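PDB 4IKH: glutathione S-transferase from Pseudomonas protegens, which probably catalyses the conjugation of glutathione to electrophilic substrates and binds two glutathione molecules. Local coordinates for residues A[130-135]-A[161-166]; A[126-131]-A[189-194]; A[8-13]-A[64-69]; A[80-85]-A[96-101]. All blocks are in the same frame, centred on the assembly; numbering follows the deposited sequence.

Burial and chemistry change together across these four contacts. Contacts 1 and 2 form the helical core: both start from helix 111-140, share Pro130 and Met131, touch the same glutathione and join that helix to helices 150-170 and 183-196. Their centres lie only about 6 Å apart, and Phe132 meets Trp191 directly. Contacts 3 and 4 belong to the N-terminal half, with centres about 18 Å apart, and are only partly buried. In contact 3 a loop before the first strand meets residues 66 and 67, next to helix 62-65, through two valines and a water shared with a serine; in contact 4 a hairpin loop receives a tyrosine from helix 92-103. Apolar and aromatic packing thus dominates inside, while hydroxyls, water and carboxylates enter toward the surface.

Contact 1. Residues A[130-135]-A[161-166]; sequences PMFGQV and RLLGVL. With GSH (glutathione), chain D.
Leu162 sends its CD1 methyl against the side of Met131, a selenomethionine, with CD1 lying 3.8 Å from Met131 CB. The two side chains cross at about a right angle, and the methyl meets the root of Met131, whose chain bends at chi2 and again at chi3 and carries the selenium away from helix 150-170. The Phe132 side chain leaves its backbone in the same way (CG anti to the carbonyl carbon, chi1 -72°), but its ring reaches toward helix 150-170 until CZ is 4.0 Å from Leu163 CD2. Leu162 CD1 and Leu163 CD2 both approach this ring obliquely, the former more distantly, at 4.4 Å from Phe132 CE1. No hydrogen bond crosses here. The axes of the two segments stay 11.8 Å apart at an angle of 138°, a separation bridged by side chains alone. Elsewhere on 130-135, Gly133 CA lies 3.3 Å from O2 of glutathione, where a side chain would clash. Around the contact, Phe132 also packs on Trp191 and Leu195 of helix 183-196, Leu162 on Phe123 and Ile128 of its partner helix 111-140, and Met131 on Gln134 of the second subunit.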
loop_
_atom_site.group_PDB
_atom_site.type_symbol
_atom_site.label_atom_id
_atom_site.label_comp_id
_atom_site.label_asym_id
_atom_site.label_seq_id
_atom_site.Cartn_x
_atom_site.Cartn_y
_atom_site.Cartn_z
ATOM N N PRO A 130 4.778 5.604 -3.428
ATOM C CA PRO A 130 5.705 6.257 -2.486
ATOM C C PRO A 130 7.055 6.589 -3.108
ATOM O O PRO A 130 7.644 7.635 -2.791
ATOM C CB PRO A 130 5.899 5.201 -1.390
ATOM C CG PRO A 130 4.638 4.398 -1.411
ATOM C CD PRO A 130 4.294 4.314 -2.915
HETATM N N MSE A 131 7.560 5.708 -3.964
HETATM C CA MSE A 131 8.874 5.941 -4.548
HETATM C C MSE A 131 8.866 7.008 -5.644
HETATM O O MSE A 131 9.778 7.831 -5.695
HETATM C CB MSE A 131 9.515 4.634 -5.016
HETATM C CG MSE A 131 9.727 3.624 -3.881
HETATM SE SE MSE A 131 11.016 4.226 -2.529
HETATM C CE MSE A 131 9.767 4.787 -1.116
ATOM N N PHE A 132 7.851 7.017 -6.510
ATOM C CA PHE A 132 7.756 8.081 -7.514
ATOM C C PHE A 132 7.571 9.420 -6.789
ATOM O O PHE A 132 8.064 10.449 -7.227
ATOM C CB PHE A 132 6.584 7.857 -8.494
ATOM C CG PHE A 132 6.795 6.727 -9.491
ATOM C CD1 PHE A 132 7.866 5.846 -9.377
ATOM C CD2 PHE A 132 5.906 6.557 -10.553
ATOM C CE1 PHE A 132 8.038 4.810 -10.281
ATOM C CE2 PHE A 132 6.079 5.520 -11.474
ATOM C CZ PHE A 132 7.147 4.651 -11.336
ATOM N N GLY A 133 6.847 9.398 -5.674
ATOM C CA GLY A 133 6.658 10.591 -4.863
ATOM C C GLY A 133 7.976 11.172 -4.386
ATOM O O GLY A 133 8.146 12.396 -4.340
ATOM N N GLN A 134 8.923 10.303 -4.036
ATOM C CA GLN A 134 10.237 10.777 -3.622
ATOM C C GLN A 134 11.009 11.378 -4.809
ATOM O O GLN A 134 11.768 12.341 -4.639
ATOM C CB GLN A 134 11.043 9.658 -2.963
ATOM C CG GLN A 134 10.376 9.051 -1.719
ATOM C CD GLN A 134 9.539 10.060 -0.955
ATOM O OE1 GLN A 134 8.309 9.986 -0.961
ATOM N NE2 GLN A 134 10.199 11.019 -0.309
ATOM N N VAL A 135 10.823 10.828 -6.008
ATOM C CA VAL A 135 11.474 11.404 -7.185
ATOM C C VAL A 135 10.968 12.832 -7.389
ATOM O O VAL A 135 11.745 13.746 -7.704
ATOM C CB VAL A 135 11.221 10.581 -8.478
ATOM C CG1 VAL A 135 11.825 11.285 -9.670
ATOM C CG2 VAL A 135 11.808 9.198 -8.358
ATOM N N ARG A 161 13.914 0.512 -11.252
ATOM C CA ARG A 161 13.725 -0.893 -10.877
ATOM C C ARG A 161 12.247 -1.281 -10.896
ATOM O O ARG A 161 11.888 -2.338 -11.420
ATOM C CB ARG A 161 14.329 -1.175 -9.493
ATOM C CG ARG A 161 14.400 -2.662 -9.117
ATOM C CD ARG A 161 14.579 -2.834 -7.602
ATOM N NE ARG A 161 13.419 -2.316 -6.876
ATOM C CZ ARG A 161 12.283 -2.985 -6.721
ATOM N NH1 ARG A 161 12.161 -4.200 -7.236
ATOM N NH2 ARG A 161 11.265 -2.448 -6.057
ATOM N N LEU A 162 11.392 -0.427 -10.333
ATOM C CA LEU A 162 9.948 -0.686 -10.339
ATOM C C LEU A 162 9.380 -0.713 -11.771
ATOM O O LEU A 162 8.574 -1.580 -12.102
ATOM C CB LEU A 162 9.213 0.359 -9.508
ATOM C CG LEU A 162 9.422 0.330 -7.987
ATOM C CD1 LEU A 162 9.229 1.710 -7.396
ATOM C CD2 LEU A 162 8.445 -0.651 -7.372
ATOM N N LEU A 163 9.792 0.246 -12.601
ATOM C CA LEU A 163 9.327 0.332 -13.986
ATOM C C LEU A 163 9.709 -0.922 -14.768
ATOM O O LEU A 163 8.917 -1.425 -15.571
ATOM C CB LEU A 163 9.895 1.579 -14.672
ATOM C CG LEU A 163 9.228 2.903 -14.288
ATOM C CD1 LEU A 163 10.072 4.100 -14.708
ATOM C CD2 LEU A 163 7.824 2.996 -14.877
ATOM N N GLY A 164 10.914 -1.429 -14.517
ATOM C CA GLY A 164 11.389 -2.634 -15.175
ATOM C C GLY A 164 10.635 -3.866 -14.721
ATOM O O GLY A 164 10.429 -4.796 -15.497
ATOM N N VAL A 165 10.225 -3.890 -13.456
ATOM C CA VAL A 165 9.436 -5.003 -12.960
ATOM C C VAL A 165 8.109 -4.998 -13.701
ATOM O O VAL A 165 7.642 -6.030 -14.201
ATOM C CB VAL A 165 9.182 -4.892 -11.436
ATOM C CG1 VAL A 165 8.058 -5.826 -11.016
ATOM C CG2 VAL A 165 10.450 -5.206 -10.661
ATOM N N LEU A 166 7.515 -3.815 -13.787
ATOM C CA LEU A 166 6.242 -3.659 -14.463
ATOM C C LEU A 166 6.383 -3.894 -15.980
ATOM O O LEU A 166 5.498 -4.482 -16.619
ATOM C CB LEU A 166 5.709 -2.255 -14.209
ATOM C CG LEU A 166 4.280 -2.037 -14.698
ATOM C CD1 LEU A 166 3.320 -2.848 -13.849
ATOM C CD2 LEU A 166 3.932 -0.553 -14.650
HETATM N N1 GSH D . 4.325 17.572 1.239
HETATM C CA1 GSH D . 4.443 16.189 1.517
HETATM C C1 GSH D . 5.778 15.677 1.073
HETATM O O11 GSH D . 6.742 16.479 0.890
HETATM O O12 GSH D . 5.947 14.434 0.881
HETATM C CB1 GSH D . 3.362 15.465 0.788
HETATM C CG1 GSH D . 3.446 15.707 -0.724
HETATM C CD1 GSH D . 2.641 14.587 -1.345
HETATM O OE1 GSH D . 1.657 14.194 -0.751
HETATM N N2 GSH D . 3.039 13.962 -2.613
HETATM C CA2 GSH D . 2.251 12.888 -3.150
HETATM C C2 GSH D . 2.920 11.556 -2.832
HETATM O O2 GSH D . 4.159 11.462 -2.855
HETATM C CB2 GSH D . 2.119 13.033 -4.632
HETATM S SG2 GSH D . 1.215 14.497 -5.051
HETATM N N3 GSH D . 2.151 10.361 -2.496
HETATM C CA3 GSH D . 2.872 9.120 -2.208
HETATM C C3 GSH D . 2.017 7.899 -2.391
HETATM O O31 GSH D . 0.995 7.918 -3.117
HETATM O O32 GSH D . 2.316 6.827 -1.819
#

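Contact 2. Residues A[126-131]-A[189-194]; sequences GGIGPM and FPWIRN. With GSH (glutathione), chain D.
Trp191 NE1, lying 3.7 Å from Gly129 CA, is a polar atom of the buried indole, and its N-H is taken by Asn32 OD1. Asn32 in turn gives a hydrogen bond from ND2 to the same glutathione that the indole touches, so one amide links the ring to the ligand, which Arg154 of the second subunit also bonds. Gly129 lies over a face of the indole: its CA makes a CH-pi contact 3.8 Å from the centroid of the five-membered ring, only 15° off the normal. The Gly129 carbonyl covers the same ring system farther out, with O 3.6 Å from Trp191 CH2. A CB at Gly129 would be crowded by GSH O31, so the absence of a side chain leaves room for the ligand. At the root of the indole, Ile128 CG2, anti to its own backbone N, rests 3.8 Å from Trp191 CB. The far rim belongs to the ligand: GSH C2 lies at the edge in the ring plane, Trp191 CH2 is 3.5 Å from GSH CB2, and Trp191 CZ2 is 3.3 Å from GSH O31. With an alanine in place of Trp191, Asn32 OD1 would probably lose its indole donor and a gap would open beside Gly129 and the glutathione, where the indole had lain. Lining a ligand with residues of the helical C-terminal domain is typical of the glutathione transferase fold, and here helps build the second glutathione pocket, together with Asn32 and Lys72.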
loop_
_atom_site.group_PDB
_atom_site.type_symbol
_atom_site.label_atom_id
_atom_site.label_comp_id
_atom_site.label_asym_id
_atom_site.label_seq_id
_atom_site.Cartn_x
_atom_site.Cartn_y
_atom_site.Cartn_z
ATOM N N GLY A 126 2.515 0.358 -2.194
ATOM C CA GLY A 126 3.709 0.342 -1.361
ATOM C C GLY A 126 4.996 0.603 -2.107
ATOM O O GLY A 126 6.049 0.750 -1.500
ATOM N N GLY A 127 4.930 0.669 -3.431
ATOM C CA GLY A 127 6.156 0.824 -4.193
ATOM C C GLY A 127 6.097 1.992 -5.140
ATOM O O GLY A 127 6.794 2.987 -4.944
ATOM N N ILE A 128 5.264 1.874 -6.171
ATOM C CA ILE A 128 5.168 2.904 -7.204
ATOM C C ILE A 128 4.839 4.280 -6.616
ATOM O O ILE A 128 5.579 5.249 -6.810
ATOM C CB ILE A 128 4.075 2.565 -8.234
ATOM C CG1 ILE A 128 4.390 1.255 -8.974
ATOM C CG2 ILE A 128 3.887 3.728 -9.210
ATOM C CD1 ILE A 128 5.513 1.347 -9.971
ATOM N N GLY A 129 3.710 4.366 -5.918
ATOM C CA GLY A 129 3.288 5.641 -5.365
ATOM C C GLY A 129 4.349 6.291 -4.500
ATOM O O GLY A 129 4.779 7.408 -4.785
ATOM N N PRO A 130 4.778 5.604 -3.428
ATOM C CA PRO A 130 5.705 6.257 -2.486
ATOM C C PRO A 130 7.055 6.589 -3.108
ATOM O O PRO A 130 7.644 7.635 -2.791
ATOM C CB PRO A 130 5.899 5.201 -1.390
ATOM C CG PRO A 130 4.638 4.398 -1.411
ATOM C CD PRO A 130 4.294 4.314 -2.915
HETATM N N MSE A 131 7.560 5.708 -3.964
HETATM C CA MSE A 131 8.874 5.941 -4.548
HETATM C C MSE A 131 8.866 7.008 -5.644
HETATM O O MSE A 131 9.778 7.831 -5.695
HETATM C CB MSE A 131 9.515 4.634 -5.016
HETATM C CG MSE A 131 9.727 3.624 -3.881
HETATM SE SE MSE A 131 11.016 4.226 -2.529
HETATM C CE MSE A 131 9.767 4.787 -1.116
ATOM N N PHE A 189 -1.270 3.536 -13.591
ATOM C CA PHE A 189 -0.939 4.476 -14.668
ATOM C C PHE A 189 -1.049 5.999 -14.406
ATOM O O PHE A 189 -0.303 6.766 -15.007
ATOM C CB PHE A 189 -1.565 4.020 -15.999
ATOM C CG PHE A 189 -1.054 2.681 -16.425
ATOM C CD1 PHE A 189 0.196 2.575 -17.014
ATOM C CD2 PHE A 189 -1.766 1.521 -16.145
ATOM C CE1 PHE A 189 0.710 1.346 -17.355
ATOM C CE2 PHE A 189 -1.258 0.294 -16.478
ATOM C CZ PHE A 189 -0.016 0.207 -17.086
ATOM N N PRO A 190 -1.944 6.442 -13.498
ATOM C CA PRO A 190 -1.902 7.875 -13.175
ATOM C C PRO A 190 -0.561 8.294 -12.580
ATOM O O PRO A 190 -0.154 9.450 -12.745
ATOM C CB PRO A 190 -2.988 8.013 -12.108
ATOM C CG PRO A 190 -3.967 6.959 -12.459
ATOM C CD PRO A 190 -3.122 5.792 -12.898
ATOM N N TRP A 191 0.115 7.372 -11.895
ATOM C CA TRP A 191 1.432 7.672 -11.328
ATOM C C TRP A 191 2.541 7.689 -12.381
ATOM O O TRP A 191 3.443 8.525 -12.326
ATOM C CB TRP A 191 1.781 6.689 -10.216
ATOM C CG TRP A 191 1.451 7.224 -8.839
ATOM C CD1 TRP A 191 0.420 6.839 -8.026
ATOM C CD2 TRP A 191 2.149 8.261 -8.140
ATOM N NE1 TRP A 191 0.445 7.566 -6.854
ATOM C CE2 TRP A 191 1.497 8.443 -6.900
ATOM C CE3 TRP A 191 3.265 9.050 -8.438
ATOM C CZ2 TRP A 191 1.924 9.385 -5.963
ATOM C CZ3 TRP A 191 3.690 9.979 -7.509
ATOM C CH2 TRP A 191 3.022 10.137 -6.280
ATOM N N ILE A 192 2.487 6.755 -13.330
ATOM C CA ILE A 192 3.467 6.737 -14.410
ATOM C C ILE A 192 3.309 8.000 -15.235
ATOM O O ILE A 192 4.298 8.660 -15.569
ATOM C CB ILE A 192 3.340 5.471 -15.260
ATOM C CG1 ILE A 192 3.576 4.249 -14.362
ATOM C CG2 ILE A 192 4.358 5.482 -16.394
ATOM C CD1 ILE A 192 3.040 2.980 -14.938
ATOM N N ARG A 193 2.062 8.366 -15.515
ATOM C CA ARG A 193 1.764 9.633 -16.183
ATOM C C ARG A 193 2.353 10.831 -15.437
ATOM O O ARG A 193 2.938 11.730 -16.029
ATOM C CB ARG A 193 0.248 9.806 -16.297
ATOM C CG ARG A 193 -0.193 11.151 -16.858
ATOM C CD ARG A 193 -1.704 11.192 -17.017
ATOM N NE ARG A 193 -2.164 12.467 -17.560
ATOM C CZ ARG A 193 -2.484 13.522 -16.817
ATOM N NH1 ARG A 193 -2.386 13.465 -15.499
ATOM N NH2 ARG A 193 -2.899 14.636 -17.394
ATOM N N ASN A 194 2.202 10.843 -14.121
ATOM C CA ASN A 194 2.637 11.994 -13.355
ATOM C C ASN A 194 4.164 12.071 -13.301
ATOM O O ASN A 194 4.737 13.154 -13.370
ATOM C CB ASN A 194 2.026 11.939 -11.951
ATOM C CG ASN A 194 2.402 13.137 -11.096
ATOM O OD1 ASN A 194 1.856 14.232 -11.256
ATOM N ND2 ASN A 194 3.326 12.930 -10.170
HETATM N N1 GSH D . 4.325 17.572 1.239
HETATM C CA1 GSH D . 4.443 16.189 1.517
HETATM C C1 GSH D . 5.778 15.677 1.073
HETATM O O11 GSH D . 6.742 16.479 0.890
HETATM O O12 GSH D . 5.947 14.434 0.881
HETATM C CB1 GSH D . 3.362 15.465 0.788
HETATM C CG1 GSH D . 3.446 15.707 -0.724
HETATM C CD1 GSH D . 2.641 14.587 -1.345
HETATM O OE1 GSH D . 1.657 14.194 -0.751
HETATM N N2 GSH D . 3.039 13.962 -2.613
HETATM C CA2 GSH D . 2.251 12.888 -3.150
HETATM C C2 GSH D . 2.920 11.556 -2.832
HETATM O O2 GSH D . 4.159 11.462 -2.855
HETATM C CB2 GSH D . 2.119 13.033 -4.632
HETATM S SG2 GSH D . 1.215 14.497 -5.051
HETATM N N3 GSH D . 2.151 10.361 -2.496
HETATM C CA3 GSH D . 2.872 9.120 -2.208
HETATM C C3 GSH D . 2.017 7.899 -2.391
HETATM O O31 GSH D . 0.995 7.918 -3.117
HETATM O O32 GSH D . 2.316 6.827 -1.819
#

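Contact 3. Residues A[8-13]-A[64-69]; sequences AFAVTQ and FLSVSP
Val11 turns CG1 to the position between its backbone N and carbonyl carbon (chi1 63°), while Val67 keeps its own CG1 beside the backbone N (chi1 -57°), and these rotations bring the two methyls to 3.7 Å, Val11 CG1 against Val67 CG1. The valines cross at about a right angle, with Val67 CG1 equally close to Val11 CB. They meet on the thioredoxin-like N-terminal domain, where the segment before the first strand lies alongside the end of short helix 62-65. Beneath the pair is the sheet: Val11 also packs on Tyr26 and Leu77, and Val67 on Ala75 and Ala88, so the buried half of the contact continues the apolar layer over the strands.

The exposed half is thinner and polar. Ala10 puts its CB 3.8 Å from Ser66 OG, a light touch at the rim. Residues 10-13 form a type I turn closed by the bond from Gln13 N to Ala10 O, and Thr12 OG1 donates to Phe9 O, which ties the turn to the residue before it. Across the contact, Phe64 O accepts from both Val67 N and Ser68 N. Ser66 OG, itself bonded to Glu63 O, is joined to the facing segment through one water, which accepts from Val11 N at 2.8 Å and donates to Ser66 OG at 2.9 Å.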
loop_
_atom_site.group_PDB
_atom_site.type_symbol
_atom_site.label_atom_id
_atom_site.label_comp_id
_atom_site.label_asym_id
_atom_site.label_seq_id
_atom_site.Cartn_x
_atom_site.Cartn_y
_atom_site.Cartn_z
ATOM N N ALA A 8 -25.064 15.617 10.077
ATOM C CA ALA A 8 -24.564 16.458 11.140
ATOM C C ALA A 8 -23.041 16.345 11.148
ATOM O O ALA A 8 -22.397 16.565 12.175
ATOM C CB ALA A 8 -25.139 16.018 12.466
ATOM N N PHE A 9 -22.467 16.012 9.994
ATOM C CA PHE A 9 -21.033 15.741 9.904
ATOM C C PHE A 9 -20.191 16.995 9.690
ATOM O O PHE A 9 -20.617 17.939 9.027
ATOM C CB PHE A 9 -20.743 14.711 8.811
ATOM C CG PHE A 9 -21.419 13.389 9.034
ATOM C CD1 PHE A 9 -21.057 12.580 10.102
ATOM C CD2 PHE A 9 -22.416 12.953 8.175
ATOM C CE1 PHE A 9 -21.682 11.362 10.310
ATOM C CE2 PHE A 9 -23.045 11.738 8.376
ATOM C CZ PHE A 9 -22.680 10.942 9.442
ATOM N N ALA A 10 -18.986 16.984 10.257
ATOM C CA ALA A 10 -18.074 18.121 10.179
ATOM C C ALA A 10 -17.611 18.424 8.759
ATOM O O ALA A 10 -17.501 19.586 8.380
ATOM C CB ALA A 10 -16.875 17.902 11.088
ATOM N N VAL A 11 -17.332 17.383 7.981
ATOM C CA VAL A 11 -16.771 17.572 6.641
ATOM C C VAL A 11 -17.697 18.392 5.733
ATOM O O VAL A 11 -17.227 19.199 4.927
ATOM C CB VAL A 11 -16.387 16.225 5.973
ATOM C CG1 VAL A 11 -17.615 15.351 5.759
ATOM C CG2 VAL A 11 -15.652 16.459 4.651
ATOM N N THR A 12 -19.009 18.209 5.897
ATOM C CA THR A 12 -20.005 18.897 5.076
ATOM C C THR A 12 -20.210 20.353 5.489
ATOM O O THR A 12 -20.987 21.081 4.867
ATOM C CB THR A 12 -21.374 18.178 5.107
ATOM O OG1 THR A 12 -21.877 18.140 6.449
ATOM C CG2 THR A 12 -21.247 16.768 4.573
ATOM N N GLN A 13 -19.521 20.779 6.542
ATOM C CA GLN A 13 -19.573 22.175 6.948
ATOM C C GLN A 13 -18.689 23.012 6.026
ATOM O O GLN A 13 -18.901 24.217 5.871
ATOM C CB GLN A 13 -19.136 22.332 8.408
ATOM C CG GLN A 13 -19.263 23.754 8.949
ATOM C CD GLN A 13 -18.931 23.854 10.427
ATOM O OE1 GLN A 13 -19.060 22.880 11.170
ATOM N NE2 GLN A 13 -18.497 25.034 10.861
ATOM N N PHE A 64 -11.744 18.338 7.254
ATOM C CA PHE A 64 -11.181 17.312 6.385
ATOM C C PHE A 64 -10.654 16.148 7.222
ATOM O O PHE A 64 -10.853 14.985 6.872
ATOM C CB PHE A 64 -10.084 17.882 5.474
ATOM C CG PHE A 64 -9.541 16.885 4.475
ATOM C CD1 PHE A 64 -10.288 16.518 3.359
ATOM C CD2 PHE A 64 -8.287 16.304 4.657
ATOM C CE1 PHE A 64 -9.791 15.596 2.438
ATOM C CE2 PHE A 64 -7.784 15.382 3.742
ATOM C CZ PHE A 64 -8.538 15.028 2.631
ATOM N N LEU A 65 -10.013 16.464 8.345
ATOM C CA LEU A 65 -9.434 15.439 9.213
ATOM C C LEU A 65 -10.453 14.417 9.723
ATOM O O LEU A 65 -10.083 13.296 10.073
ATOM C CB LEU A 65 -8.697 16.078 10.390
ATOM C CG LEU A 65 -7.402 16.824 10.072
ATOM C CD1 LEU A 65 -6.703 17.265 11.350
ATOM C CD2 LEU A 65 -6.474 15.956 9.226
ATOM N N SER A 66 -11.728 14.799 9.761
ATOM C CA SER A 66 -12.772 13.899 10.242
ATOM C C SER A 66 -13.031 12.730 9.284
ATOM O O SER A 66 -13.526 11.677 9.701
ATOM C CB SER A 66 -14.069 14.667 10.529
ATOM O OG SER A 66 -14.504 15.412 9.401
ATOM N N VAL A 67 -12.702 12.910 8.003
ATOM C CA VAL A 67 -12.847 11.825 7.038
ATOM C C VAL A 67 -11.488 11.253 6.616
ATOM O O VAL A 67 -11.403 10.117 6.143
ATOM C CB VAL A 67 -13.684 12.246 5.789
ATOM C CG1 VAL A 67 -15.061 12.739 6.211
ATOM C CG2 VAL A 67 -12.960 13.309 4.967
ATOM N N SER A 68 -10.429 12.040 6.793
ATOM C CA SER A 68 -9.070 11.595 6.473
ATOM C C SER A 68 -8.086 12.123 7.501
ATOM O O SER A 68 -7.497 13.185 7.308
ATOM C CB SER A 68 -8.640 12.035 5.062
ATOM O OG SER A 68 -7.270 11.728 4.829
ATOM N N PRO A 69 -7.897 11.370 8.601
ATOM C CA PRO A 69 -7.017 11.748 9.720
ATOM C C PRO A 69 -5.565 11.844 9.280
ATOM O O PRO A 69 -4.763 12.406 10.017
ATOM C CB PRO A 69 -7.160 10.587 10.710
ATOM C CG PRO A 69 -8.313 9.769 10.236
ATOM C CD PRO A 69 -8.545 10.061 8.802
HETATM O O HOH W 1 -17.301 14.784 9.059
#

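Contact 4. Residues A[80-85]-A[96-101]; sequences HGPGDQ and LIYLAD
Tyr98 drives its hydroxyl end into the loop of a beta hairpin, with OH 3.5 Å from Gly81 CA. Its CG stands anti to the backbone N (chi1 171°), which carries the ring out from helix 92-103 toward the loop between strands 75-78 and 87-90. Pro82 comes from the opposite direction, bringing CD to 3.9 Å from Tyr98 OH and approaching the ring obliquely. This is the tight part; Leu87 and Leu89 of strand 87-90 also touch Tyr98, and Tyr115 of the second subunit meets it edge-to-face. Beyond it the loop turns outward: Gly83, Asp84 and Gln85 are exposed, and His80 ND1 bonds Asp84 OD1 at a modelled distance too short to be trusted, while His80 NE2 reaches Glu21. No hydrogen bond joins the segments directly. Both instead use Asp78, whose OD2 pairs with Tyr98 OH and whose OD1 accepts from His80 N, which implies that one carboxylate probably helps position both the start of the loop and the tyrosine hydroxyl.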
loop_
_atom_site.group_PDB
_atom_site.type_symbol
_atom_site.label_atom_id
_atom_site.label_comp_id
_atom_site.label_asym_id
_atom_site.label_seq_id
_atom_site.Cartn_x
_atom_site.Cartn_y
_atom_site.Cartn_z
ATOM N N HIS A 80 -24.789 6.389 1.191
ATOM C CA HIS A 80 -25.416 5.079 1.186
ATOM C C HIS A 80 -24.372 3.962 1.108
ATOM O O HIS A 80 -24.276 3.253 0.105
ATOM C CB HIS A 80 -26.415 4.983 0.033
ATOM C CG HIS A 80 -27.481 6.042 0.066
ATOM N ND1 HIS A 80 -28.634 5.913 0.808
ATOM C CD2 HIS A 80 -27.566 7.239 -0.562
ATOM C CE1 HIS A 80 -29.386 6.991 0.639
ATOM N NE2 HIS A 80 -28.763 7.808 -0.187
ATOM N N GLY A 81 -23.591 3.815 2.176
ATOM C CA GLY A 81 -22.628 2.734 2.280
ATOM C C GLY A 81 -23.322 1.452 2.685
ATOM O O GLY A 81 -24.529 1.320 2.484
ATOM N N PRO A 82 -22.564 0.497 3.253
ATOM C CA PRO A 82 -23.120 -0.773 3.746
ATOM C C PRO A 82 -24.171 -0.548 4.837
ATOM O O PRO A 82 -23.968 0.318 5.691
ATOM C CB PRO A 82 -21.899 -1.483 4.343
ATOM C CG PRO A 82 -20.717 -0.875 3.656
ATOM C CD PRO A 82 -21.096 0.559 3.404
ATOM N N GLY A 83 -25.261 -1.319 4.810
ATOM C CA GLY A 83 -26.355 -1.157 5.755
ATOM C C GLY A 83 -27.052 0.182 5.596
ATOM O O GLY A 83 -27.612 0.717 6.555
ATOM N N ASP A 84 -27.011 0.711 4.373
ATOM C CA ASP A 84 -27.445 2.075 4.044
ATOM C C ASP A 84 -27.097 3.114 5.117
ATOM O O ASP A 84 -27.852 4.055 5.365
ATOM C CB ASP A 84 -28.930 2.127 3.672
ATOM C CG ASP A 84 -29.231 3.209 2.646
ATOM O OD1 ASP A 84 -28.549 4.258 2.670
ATOM O OD2 ASP A 84 -30.144 3.011 1.812
ATOM N N GLN A 85 -25.948 2.915 5.754
ATOM C CA GLN A 85 -25.389 3.874 6.691
ATOM C C GLN A 85 -24.298 4.637 5.952
ATOM O O GLN A 85 -23.714 4.118 4.999
ATOM C CB GLN A 85 -24.793 3.144 7.894
ATOM C CG GLN A 85 -25.805 2.367 8.724
ATOM C CD GLN A 85 -26.286 3.144 9.937
ATOM O OE1 GLN A 85 -25.613 4.064 10.407
ATOM N NE2 GLN A 85 -27.457 2.777 10.450
ATOM N N LEU A 96 -10.625 2.210 -3.946
ATOM C CA LEU A 96 -10.711 1.422 -5.182
ATOM C C LEU A 96 -11.363 0.067 -4.925
ATOM O O LEU A 96 -12.272 -0.336 -5.642
ATOM C CB LEU A 96 -9.321 1.213 -5.789
ATOM C CG LEU A 96 -8.713 2.429 -6.484
ATOM C CD1 LEU A 96 -7.363 2.108 -7.111
ATOM C CD2 LEU A 96 -9.679 2.953 -7.537
ATOM N N ILE A 97 -10.900 -0.628 -3.886
ATOM C CA ILE A 97 -11.436 -1.941 -3.550
ATOM C C ILE A 97 -12.896 -1.823 -3.134
ATOM O O ILE A 97 -13.735 -2.638 -3.524
ATOM C CB ILE A 97 -10.644 -2.606 -2.406
ATOM C CG1 ILE A 97 -9.265 -3.052 -2.888
ATOM C CG2 ILE A 97 -11.405 -3.816 -1.858
ATOM C CD1 ILE A 97 -8.413 -3.685 -1.772
ATOM N N TYR A 98 -13.200 -0.795 -2.349
ATOM C CA TYR A 98 -14.570 -0.553 -1.917
ATOM C C TYR A 98 -15.486 -0.363 -3.113
ATOM O O TYR A 98 -16.481 -1.073 -3.256
ATOM C CB TYR A 98 -14.648 0.679 -1.008
ATOM C CG TYR A 98 -16.069 1.103 -0.716
ATOM C CD1 TYR A 98 -16.917 0.293 0.028
ATOM C CD2 TYR A 98 -16.565 2.311 -1.191
ATOM C CE1 TYR A 98 -18.226 0.675 0.294
ATOM C CE2 TYR A 98 -17.872 2.701 -0.935
ATOM C CZ TYR A 98 -18.693 1.879 -0.191
ATOM O OH TYR A 98 -19.988 2.262 0.071
ATOM N N LEU A 99 -15.147 0.592 -3.973
ATOM C CA LEU A 99 -15.974 0.900 -5.139
ATOM C C LEU A 99 -16.061 -0.285 -6.102
ATOM O O LEU A 99 -17.057 -0.448 -6.805
ATOM C CB LEU A 99 -15.446 2.139 -5.857
ATOM C CG LEU A 99 -15.438 3.460 -5.085
ATOM C CD1 LEU A 99 -14.697 4.496 -5.900
ATOM C CD2 LEU A 99 -16.851 3.936 -4.775
ATOM N N ALA A 100 -15.030 -1.127 -6.119
ATOM C CA ALA A 100 -15.050 -2.331 -6.953
ATOM C C ALA A 100 -16.095 -3.319 -6.454
ATOM O O ALA A 100 -16.890 -3.845 -7.242
ATOM C CB ALA A 100 -13.680 -2.987 -6.987
ATOM N N ASP A 101 -16.061 -3.579 -5.148
ATOM C CA ASP A 101 -17.009 -4.463 -4.473
ATOM C C ASP A 101 -18.437 -3.984 -4.675
ATOM O O ASP A 101 -19.337 -4.764 -4.996
ATOM C CB ASP A 101 -16.734 -4.473 -2.966
ATOM C CG ASP A 101 -15.630 -5.431 -2.559
ATOM O OD1 ASP A 101 -15.095 -6.171 -3.413
ATOM O OD2 ASP A 101 -15.302 -5.453 -1.355
#